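Local structure of Alpha/beta hydrolase (Enterobacter asburiae, 6KMO) at residues P100-F105 against G175-S180; F104-G109 against A133-Y138. The protein probably hydrolyses ester bonds, as an esterase or lipase of the alpha/beta hydrolase fold. The protein carries 2 engineered substitutions. One frame throughout, in Å; residues are numbered along the deposited sequence.

Interaction 1 (P100-F105 against G175-S180); sequences PAFMFF and GLVGNS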
ATOM      1  N   PRO A 100      -7.168 -21.568   6.445  1.00  8.01           N
ATOM      2  CA  PRO A 100      -7.187 -21.267   5.015  1.00  8.08           C
ATOM      3  C   PRO A 100      -5.757 -21.223   4.513  1.00  6.78           C
ATOM      4  O   PRO A 100      -4.797 -21.230   5.283  1.00  7.93           O
ATOM      5  CB  PRO A 100      -7.842 -19.888   4.959  1.00  7.87           C
ATOM      6  CG  PRO A 100      -7.386 -19.241   6.209  1.00 10.15           C
ATOM      7  CD  PRO A 100      -7.284 -20.343   7.259  1.00 10.75           C
ATOM      8  N   ALA A 101      -5.614 -21.174   3.193  1.00  7.71           N
ATOM      9  CA  ALA A 101      -4.286 -21.268   2.607  1.00  7.04           C
ATOM     10  C   ALA A 101      -4.146 -20.360   1.396  1.00  7.40           C
ATOM     11  O   ALA A 101      -5.133 -19.921   0.778  1.00  7.66           O
ATOM     12  CB  ALA A 101      -3.955 -22.710   2.200  1.00  9.63           C
ATOM     13  N   PHE A 102      -2.887 -20.115   1.043  1.00  6.85           N
ATOM     14  CA  PHE A 102      -2.545 -19.547  -0.248  1.00  6.12           C
ATOM     15  C   PHE A 102      -1.450 -20.383  -0.893  1.00  6.22           C
ATOM     16  O   PHE A 102      -0.491 -20.792  -0.229  1.00  6.70           O
ATOM     17  CB  PHE A 102      -2.135 -18.061  -0.196  1.00  6.80           C
ATOM     18  CG  PHE A 102      -0.997 -17.741   0.721  1.00  7.65           C
ATOM     19  CD1 PHE A 102       0.295 -17.610   0.247  1.00  6.65           C
ATOM     20  CD2 PHE A 102      -1.230 -17.482   2.059  1.00  9.12           C
ATOM     21  CE1 PHE A 102       1.327 -17.263   1.090  1.00  7.28           C
ATOM     22  CE2 PHE A 102      -0.197 -17.129   2.908  1.00  9.20           C
ATOM     23  CZ  PHE A 102       1.087 -17.035   2.428  1.00  7.61           C
ATOM     24  N   MET A 103      -1.584 -20.631  -2.185  1.00  5.33           N
ATOM     25  CA  MET A 103      -0.472 -21.160  -2.961  1.00  5.81           C
ATOM     26  C   MET A 103       0.587 -20.071  -3.051  1.00  5.86           C
ATOM     27  O   MET A 103       0.267 -18.875  -3.090  1.00  6.34           O
ATOM     28  CB  MET A 103      -0.937 -21.553  -4.362  1.00  6.02           C
ATOM     29  CG  MET A 103      -2.187 -22.439  -4.385  1.00  5.74           C
ATOM     30  SD  MET A 103      -2.117 -24.044  -3.420  1.00  1.59           S
ATOM     31  CE  MET A 103      -0.703 -24.818  -4.284  1.00  9.40           C
ATOM     32  N   PHE A 104       1.853 -20.485  -3.060  1.00  6.17           N
ATOM     33  CA  PHE A 104       2.960 -19.550  -3.180  1.00  5.93           C
ATOM     34  C   PHE A 104       3.835 -19.934  -4.362  1.00  6.09           C
ATOM     35  O   PHE A 104       4.427 -21.022  -4.374  1.00  6.26           O
ATOM     36  CB  PHE A 104       3.810 -19.407  -1.916  1.00  5.92           C
ATOM     37  CG  PHE A 104       4.817 -18.303  -2.063  1.00  6.19           C
ATOM     38  CD1 PHE A 104       4.475 -16.994  -1.785  1.00  6.73           C
ATOM     39  CD2 PHE A 104       6.059 -18.561  -2.617  1.00  5.85           C
ATOM     40  CE1 PHE A 104       5.366 -15.966  -2.008  1.00  6.80           C
ATOM     41  CE2 PHE A 104       6.947 -17.549  -2.854  1.00  6.18           C
ATOM     42  CZ  PHE A 104       6.607 -16.240  -2.546  1.00  6.00           C
ATOM     43  N   PHE A 105       3.923 -19.027  -5.344  1.00  4.62           N
ATOM     44  CA  PHE A 105       4.681 -19.202  -6.573  1.00  5.32           C
ATOM     45  C   PHE A 105       5.891 -18.279  -6.501  1.00  5.43           C
ATOM     46  O   PHE A 105       5.750 -17.055  -6.509  1.00  5.59           O
ATOM     47  CB  PHE A 105       3.781 -18.896  -7.771  1.00  5.49           C
ATOM     48  CG  PHE A 105       2.498 -19.684  -7.780  1.00  5.47           C
ATOM     49  CD1 PHE A 105       2.489 -21.042  -7.496  1.00  6.75           C
ATOM     50  CD2 PHE A 105       1.307 -19.073  -8.086  1.00  6.60           C
ATOM     51  CE1 PHE A 105       1.306 -21.763  -7.501  1.00  7.56           C
ATOM     52  CE2 PHE A 105       0.124 -19.792  -8.098  1.00  7.06           C
ATOM     53  CZ  PHE A 105       0.130 -21.153  -7.792  1.00  6.94           C
ATOM     54  N   GLY A 175      -6.091 -18.802  -1.629  1.00  6.55           N
ATOM     55  CA  GLY A 175      -5.532 -17.684  -2.355  1.00  6.41           C
ATOM     56  C   GLY A 175      -4.369 -18.112  -3.242  1.00  6.27           C
ATOM     57  O   GLY A 175      -3.884 -19.235  -3.179  1.00  6.88           O
ATOM     58  N   LEU A 176      -3.910 -17.162  -4.058  1.00  5.91           N
ATOM     59  CA  LEU A 176      -2.757 -17.343  -4.927  1.00  6.24           C
ATOM     60  C   LEU A 176      -1.833 -16.161  -4.720  1.00  6.72           C
ATOM     61  O   LEU A 176      -2.261 -15.016  -4.883  1.00  6.37           O
ATOM     62  CB  LEU A 176      -3.186 -17.400  -6.396  1.00  5.60           C
ATOM     63  CG  LEU A 176      -4.179 -18.481  -6.813  1.00  5.94           C
ATOM     64  CD1 LEU A 176      -4.556 -18.330  -8.279  1.00  6.33           C
ATOM     65  CD2 LEU A 176      -3.640 -19.875  -6.559  1.00  7.00           C
ATOM     66  N   VAL A 177      -0.575 -16.429  -4.379  1.00  5.36           N
ATOM     67  CA  VAL A 177       0.398 -15.382  -4.066  1.00  5.39           C
ATOM     68  C   VAL A 177       1.709 -15.698  -4.763  1.00  4.03           C
ATOM     69  O   VAL A 177       2.148 -16.851  -4.807  1.00  5.47           O
ATOM     70  CB  VAL A 177       0.637 -15.289  -2.546  1.00  4.92           C
ATOM     71  CG1 VAL A 177       1.676 -14.224  -2.217  1.00  7.11           C
ATOM     72  CG2 VAL A 177      -0.676 -15.002  -1.794  1.00  6.79           C
ATOM     73  N   GLY A 178       2.367 -14.674  -5.297  1.00  5.37           N
ATOM     74  CA  GLY A 178       3.680 -14.887  -5.884  1.00  5.14           C
ATOM     75  C   GLY A 178       4.347 -13.575  -6.226  1.00  5.34           C
ATOM     76  O   GLY A 178       3.684 -12.567  -6.474  1.00  5.74           O
ATOM     77  N   ASN A 179       5.679 -13.629  -6.276  1.00  5.23           N
ATOM     78  CA  ASN A 179       6.504 -12.460  -6.603  1.00  5.96           C
ATOM     79  C   ASN A 179       7.135 -12.613  -7.979  1.00  5.12           C
ATOM     80  O   ASN A 179       7.649 -13.682  -8.318  1.00  5.56           O
ATOM     81  CB  ASN A 179       7.627 -12.239  -5.574  1.00  5.09           C
ATOM     82  CG  ASN A 179       8.550 -13.438  -5.415  1.00  5.82           C
ATOM     83  OD1 ASN A 179       8.103 -14.545  -5.099  1.00  5.88           O
ATOM     84  ND2 ASN A 179       9.849 -13.222  -5.595  1.00  6.75           N
ATOM     85  N   SER A 180       7.069 -11.541  -8.777  0.69  5.35           N
ATOM     86  CA  SER A 180       7.818 -11.462 -10.035  0.69  6.49           C
ATOM     87  C   SER A 180       7.231 -12.441 -11.052  0.69  5.59           C
ATOM     88  O   SER A 180       6.039 -12.349 -11.365  0.69  6.04           O
ATOM     89  CB  SER A 180       9.302 -11.656  -9.763  0.69  6.34           C
ATOM     90  OG  SER A 180       9.714 -10.874  -8.651  0.69  6.23           O
TER

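Interaction 2 (F104-G109 against A133-Y138); sequences FFHGGG and AVYVDY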
ATOM      1  N   PHE A 104       1.853 -20.485  -3.060  1.00  6.17           N
ATOM      2  CA  PHE A 104       2.960 -19.550  -3.180  1.00  5.93           C
ATOM      3  C   PHE A 104       3.835 -19.934  -4.362  1.00  6.09           C
ATOM      4  O   PHE A 104       4.427 -21.022  -4.374  1.00  6.26           O
ATOM      5  CB  PHE A 104       3.810 -19.407  -1.916  1.00  5.92           C
ATOM      6  CG  PHE A 104       4.817 -18.303  -2.063  1.00  6.19           C
ATOM      7  CD1 PHE A 104       4.475 -16.994  -1.785  1.00  6.73           C
ATOM      8  CD2 PHE A 104       6.059 -18.561  -2.617  1.00  5.85           C
ATOM      9  CE1 PHE A 104       5.366 -15.966  -2.008  1.00  6.80           C
ATOM     10  CE2 PHE A 104       6.947 -17.549  -2.854  1.00  6.18           C
ATOM     11  CZ  PHE A 104       6.607 -16.240  -2.546  1.00  6.00           C
ATOM     12  N   PHE A 105       3.923 -19.027  -5.344  1.00  4.62           N
ATOM     13  CA  PHE A 105       4.681 -19.202  -6.573  1.00  5.32           C
ATOM     14  C   PHE A 105       5.891 -18.279  -6.501  1.00  5.43           C
ATOM     15  O   PHE A 105       5.750 -17.055  -6.509  1.00  5.59           O
ATOM     16  CB  PHE A 105       3.781 -18.896  -7.771  1.00  5.49           C
ATOM     17  CG  PHE A 105       2.498 -19.684  -7.780  1.00  5.47           C
ATOM     18  CD1 PHE A 105       2.489 -21.042  -7.496  1.00  6.75           C
ATOM     19  CD2 PHE A 105       1.307 -19.073  -8.086  1.00  6.60           C
ATOM     20  CE1 PHE A 105       1.306 -21.763  -7.501  1.00  7.56           C
ATOM     21  CE2 PHE A 105       0.124 -19.792  -8.098  1.00  7.06           C
ATOM     22  CZ  PHE A 105       0.130 -21.153  -7.792  1.00  6.94           C
ATOM     23  N   HIS A 106       7.078 -18.867  -6.428  1.00  6.01           N
ATOM     24  CA  HIS A 106       8.294 -18.093  -6.261  1.00  5.00           C
ATOM     25  C   HIS A 106       8.713 -17.414  -7.561  1.00  5.92           C
ATOM     26  O   HIS A 106       8.351 -17.826  -8.662  1.00  6.01           O
ATOM     27  CB  HIS A 106       9.419 -18.959  -5.701  1.00  5.78           C
ATOM     28  CG  HIS A 106      10.055 -19.902  -6.680  1.00  5.61           C
ATOM     29  ND1 HIS A 106      11.023 -19.490  -7.569  1.00  6.23           N
ATOM     30  CD2 HIS A 106       9.929 -21.238  -6.856  1.00  6.22           C
ATOM     31  CE1 HIS A 106      11.449 -20.525  -8.265  1.00  6.20           C
ATOM     32  NE2 HIS A 106      10.798 -21.598  -7.857  1.00  6.72           N
ATOM     33  N   GLY A 107       9.511 -16.359  -7.409  1.00  5.28           N
ATOM     34  CA  GLY A 107      10.115 -15.662  -8.519  1.00  6.06           C
ATOM     35  C   GLY A 107      11.544 -16.097  -8.776  1.00  6.57           C
ATOM     36  O   GLY A 107      12.058 -17.054  -8.201  1.00  6.93           O
ATOM     37  N   GLY A 108      12.196 -15.352  -9.665  1.00  7.28           N
ATOM     38  CA  GLY A 108      13.509 -15.724 -10.146  1.00  7.65           C
ATOM     39  C   GLY A 108      13.644 -15.858 -11.645  1.00  7.37           C
ATOM     40  O   GLY A 108      14.613 -16.471 -12.124  1.00  7.88           O
ATOM     41  N   GLY A 109      12.711 -15.296 -12.417  1.00  7.52           N
ATOM     42  CA  GLY A 109      12.875 -15.323 -13.858  1.00  6.43           C
ATOM     43  C   GLY A 109      12.792 -16.695 -14.469  1.00  6.56           C
ATOM     44  O   GLY A 109      13.339 -16.906 -15.574  1.00  7.62           O
ATOM     45  N   ALA A 133       0.845 -21.197   3.824  1.00  6.99           N
ATOM     46  CA  ALA A 133       1.396 -21.095   2.478  1.00  6.61           C
ATOM     47  C   ALA A 133       1.723 -22.478   1.944  1.00  6.38           C
ATOM     48  O   ALA A 133       2.290 -23.311   2.657  1.00  7.33           O
ATOM     49  CB  ALA A 133       2.678 -20.260   2.473  1.00  8.21           C
ATOM     50  N   VAL A 134       1.407 -22.710   0.684  1.00  6.21           N
ATOM     51  CA  VAL A 134       1.758 -23.947  -0.005  1.00  6.72           C
ATOM     52  C   VAL A 134       2.670 -23.576  -1.171  1.00  6.56           C
ATOM     53  O   VAL A 134       2.208 -23.229  -2.268  1.00  6.71           O
ATOM     54  CB  VAL A 134       0.533 -24.737  -0.473  1.00  7.02           C
ATOM     55  CG1 VAL A 134       0.959 -26.062  -1.098  1.00  7.01           C
ATOM     56  CG2 VAL A 134      -0.435 -24.944   0.691  1.00  8.39           C
ATOM     57  N   TYR A 135       3.973 -23.629  -0.924  1.00  6.72           N
ATOM     58  CA  TYR A 135       4.980 -23.404  -1.954  1.00  5.92           C
ATOM     59  C   TYR A 135       4.996 -24.583  -2.911  1.00  7.04           C
ATOM     60  O   TYR A 135       4.992 -25.734  -2.474  1.00  6.96           O
ATOM     61  CB  TYR A 135       6.364 -23.237  -1.277  1.00  6.72           C
ATOM     62  CG  TYR A 135       7.535 -23.399  -2.213  1.00  6.78           C
ATOM     63  CD1 TYR A 135       8.155 -22.301  -2.772  1.00  6.64           C
ATOM     64  CD2 TYR A 135       8.006 -24.655  -2.561  1.00  7.55           C
ATOM     65  CE1 TYR A 135       9.205 -22.437  -3.665  1.00  6.93           C
ATOM     66  CE2 TYR A 135       9.041 -24.801  -3.464  1.00  6.38           C
ATOM     67  CZ  TYR A 135       9.633 -23.692  -4.010  1.00  7.51           C
ATOM     68  OH  TYR A 135      10.641 -23.831  -4.927  1.00  8.41           O
ATOM     69  N   VAL A 136       5.035 -24.315  -4.218  1.00  5.65           N
ATOM     70  CA  VAL A 136       5.078 -25.345  -5.257  1.00  5.93           C
ATOM     71  C   VAL A 136       6.477 -25.371  -5.878  1.00  7.30           C
ATOM     72  O   VAL A 136       6.953 -24.364  -6.411  1.00  7.06           O
ATOM     73  CB  VAL A 136       4.021 -25.080  -6.343  1.00  7.11           C
ATOM     74  CG1 VAL A 136       4.080 -26.155  -7.438  1.00  8.89           C
ATOM     75  CG2 VAL A 136       2.641 -25.032  -5.736  1.00  7.78           C
ATOM     76  N   ASP A 137       7.132 -26.533  -5.853  1.00  7.79           N
ATOM     77  CA  ASP A 137       8.493 -26.650  -6.393  1.00  7.07           C
ATOM     78  C   ASP A 137       8.436 -26.938  -7.896  1.00  8.06           C
ATOM     79  O   ASP A 137       8.678 -28.039  -8.367  1.00  9.89           O
ATOM     80  CB  ASP A 137       9.276 -27.730  -5.647  1.00  8.22           C
ATOM     81  CG  ASP A 137      10.786 -27.519  -5.698  1.00 13.52           C
ATOM     82  OD1 ASP A 137      11.278 -26.361  -5.627  1.00 11.97           O
ATOM     83  OD2 ASP A 137      11.514 -28.540  -5.765  1.00 18.32           O
ATOM     84  N   TYR A 138       8.081 -25.914  -8.663  1.00  7.42           N
ATOM     85  CA  TYR A 138       7.932 -26.093 -10.107  1.00  8.01           C
ATOM     86  C   TYR A 138       9.294 -26.271 -10.778  1.00  7.03           C
ATOM     87  O   TYR A 138      10.337 -25.859 -10.263  1.00  8.04           O
ATOM     88  CB  TYR A 138       7.150 -24.925 -10.713  1.00  7.41           C
ATOM     89  CG  TYR A 138       7.740 -23.526 -10.591  1.00  6.25           C
ATOM     90  CD1 TYR A 138       8.729 -23.102 -11.448  1.00  6.76           C
ATOM     91  CD2 TYR A 138       7.262 -22.622  -9.649  1.00  6.50           C
ATOM     92  CE1 TYR A 138       9.227 -21.809 -11.386  1.00  7.19           C
ATOM     93  CE2 TYR A 138       7.752 -21.338  -9.572  1.00  6.44           C
ATOM     94  CZ  TYR A 138       8.739 -20.932 -10.448  1.00  6.75           C
ATOM     95  OH  TYR A 138       9.250 -19.659 -10.414  1.00  5.99           O
TER
HETATM   96  O   HOH W   1       6.726 -21.672  -5.905  1.00  6.82           O
HETATM   97  O   HOH W   2      11.615 -23.806  -9.221  1.00 12.12           O

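Interaction 1 (P100-F105 against G175-S180)
The carbonyl oxygen Val177 O is held by one hydrogen bond and one CA-H...O contact, both from the neighbouring strand. Phe105 N reaches it at 2.9 Å, lying in the carbonyl plane with a nearly straight N-H (164°), and Phe104 CA makes the weaker contact. This is parallel pairing at the centre of the alpha/beta hydrolase sheet, where segments 100-105 and 175-179 run 33° apart. Gly175 O is gripped in a similar way by Met103 N and Phe102 CA, although Met103 N sits above the carbonyl plane. Gly175 N to Ala101 O, at 2.8 Å, and Val177 N to Met103 O complete the regular pairing.

On one face, toward helix 115-129, Val177 offers one methyl to each of two phenyl rings. CG2, anti to its carbonyl carbon, meets Phe102 CD1 at 3.5 Å, while CG1, anti to its backbone N, faces Phe104 CD1 at 4.0 Å. Phe102 CG takes the crowded position between N and carbonyl carbon, whereas Phe104 CG is anti to N; the two rings thus reach different branches of the same valine. Toward helix 148-163, Leu176 presents a single methyl, CD2, to Met103 CG alongside it at 3.7 Å and obliquely to Phe105 CE2.

Pairing loosens where the strand enters what is probably the nucleophile elbow, a GxSxG sequence with Ser180 at its centre. Asn179 N makes only a weak bond to Phe105 O, 3.4 Å long. The Asn179 amide crosses the Phe104 ring obliquely, their planes 25° apart: ND2 is bonded to His118 and Asp308, and OD1, which also has Gly107 N nearby, lies 3.4 Å from Phe104 CZ. Gly178, without a side chain, lets its CA come within 3.1 Å of Phe105 O.

Interaction 2 (F104-G109 against A133-Y138)
The His106 imidazole and the Tyr138 phenol form an offset stack, centroids 4.2 Å apart and planes 8° from parallel, at the C-terminal ends of the two strands of the beta-alpha-beta unit made of strand 99-105, helix 115-129 and strand 132-136. Tyr138 OH lies over one imidazole face toward its rim, and His106 NE2 over one phenol face. At the imidazole edge, ND1 donates in the ring plane to Gly107 O at 2.7 Å, and NE2 shares a hydrogen bond with a water that donates to Tyr138 O. Tyr135 joins the cluster rim to rim, its OH beside His106 CD2 and donating to the anti lone pair of Asp137 OD1, while Phe115 meets its ring edge to face.

His106 heads an HGGG sequence, which in hormone-sensitive-lipase-like esterases forms the oxyanion hole; the same role is probable here. Tyr138 OH also donates to His106 O (2.7 Å), from well above the carbonyl plane, so backbone and ring of His106 are held by one residue.

Within the sheet, Phe104 N bonds to Val134 O at 2.9 Å, but Val136 N reaches Phe104 O only weakly. As the strands part, a water takes over, donating to Phe104 O and Val136 O and accepting from His106 N. On the face toward helix 148-163, Val136 CG2 touches the Phe105 ring edge at CE1, 3.9 Å away.

How the interactions relate
Both interactions use strand 99-105, whose two edges pair with strand 174-179 in interaction 1 and strand 132-136 in interaction 2; their centres are about 8 Å apart. Phe102 O extends the second pairing with a probable hydrogen bond to Val134 N (2.8 Å), and Phe102 CE1 packs on Ala133 CB at 3.6 Å. On the other face Met103 CE meets Val136 CG2, so the apolar layer on each face runs on from one contact into the other. At the C-terminal ends the contacts converge on the presumed active site: the strand of interaction 1 leads into the putative nucleophile elbow, interaction 2 fixes His106 at the start of the HGGG sequence, and Gly107 N lies 3.3 Å from Asn179 OD1.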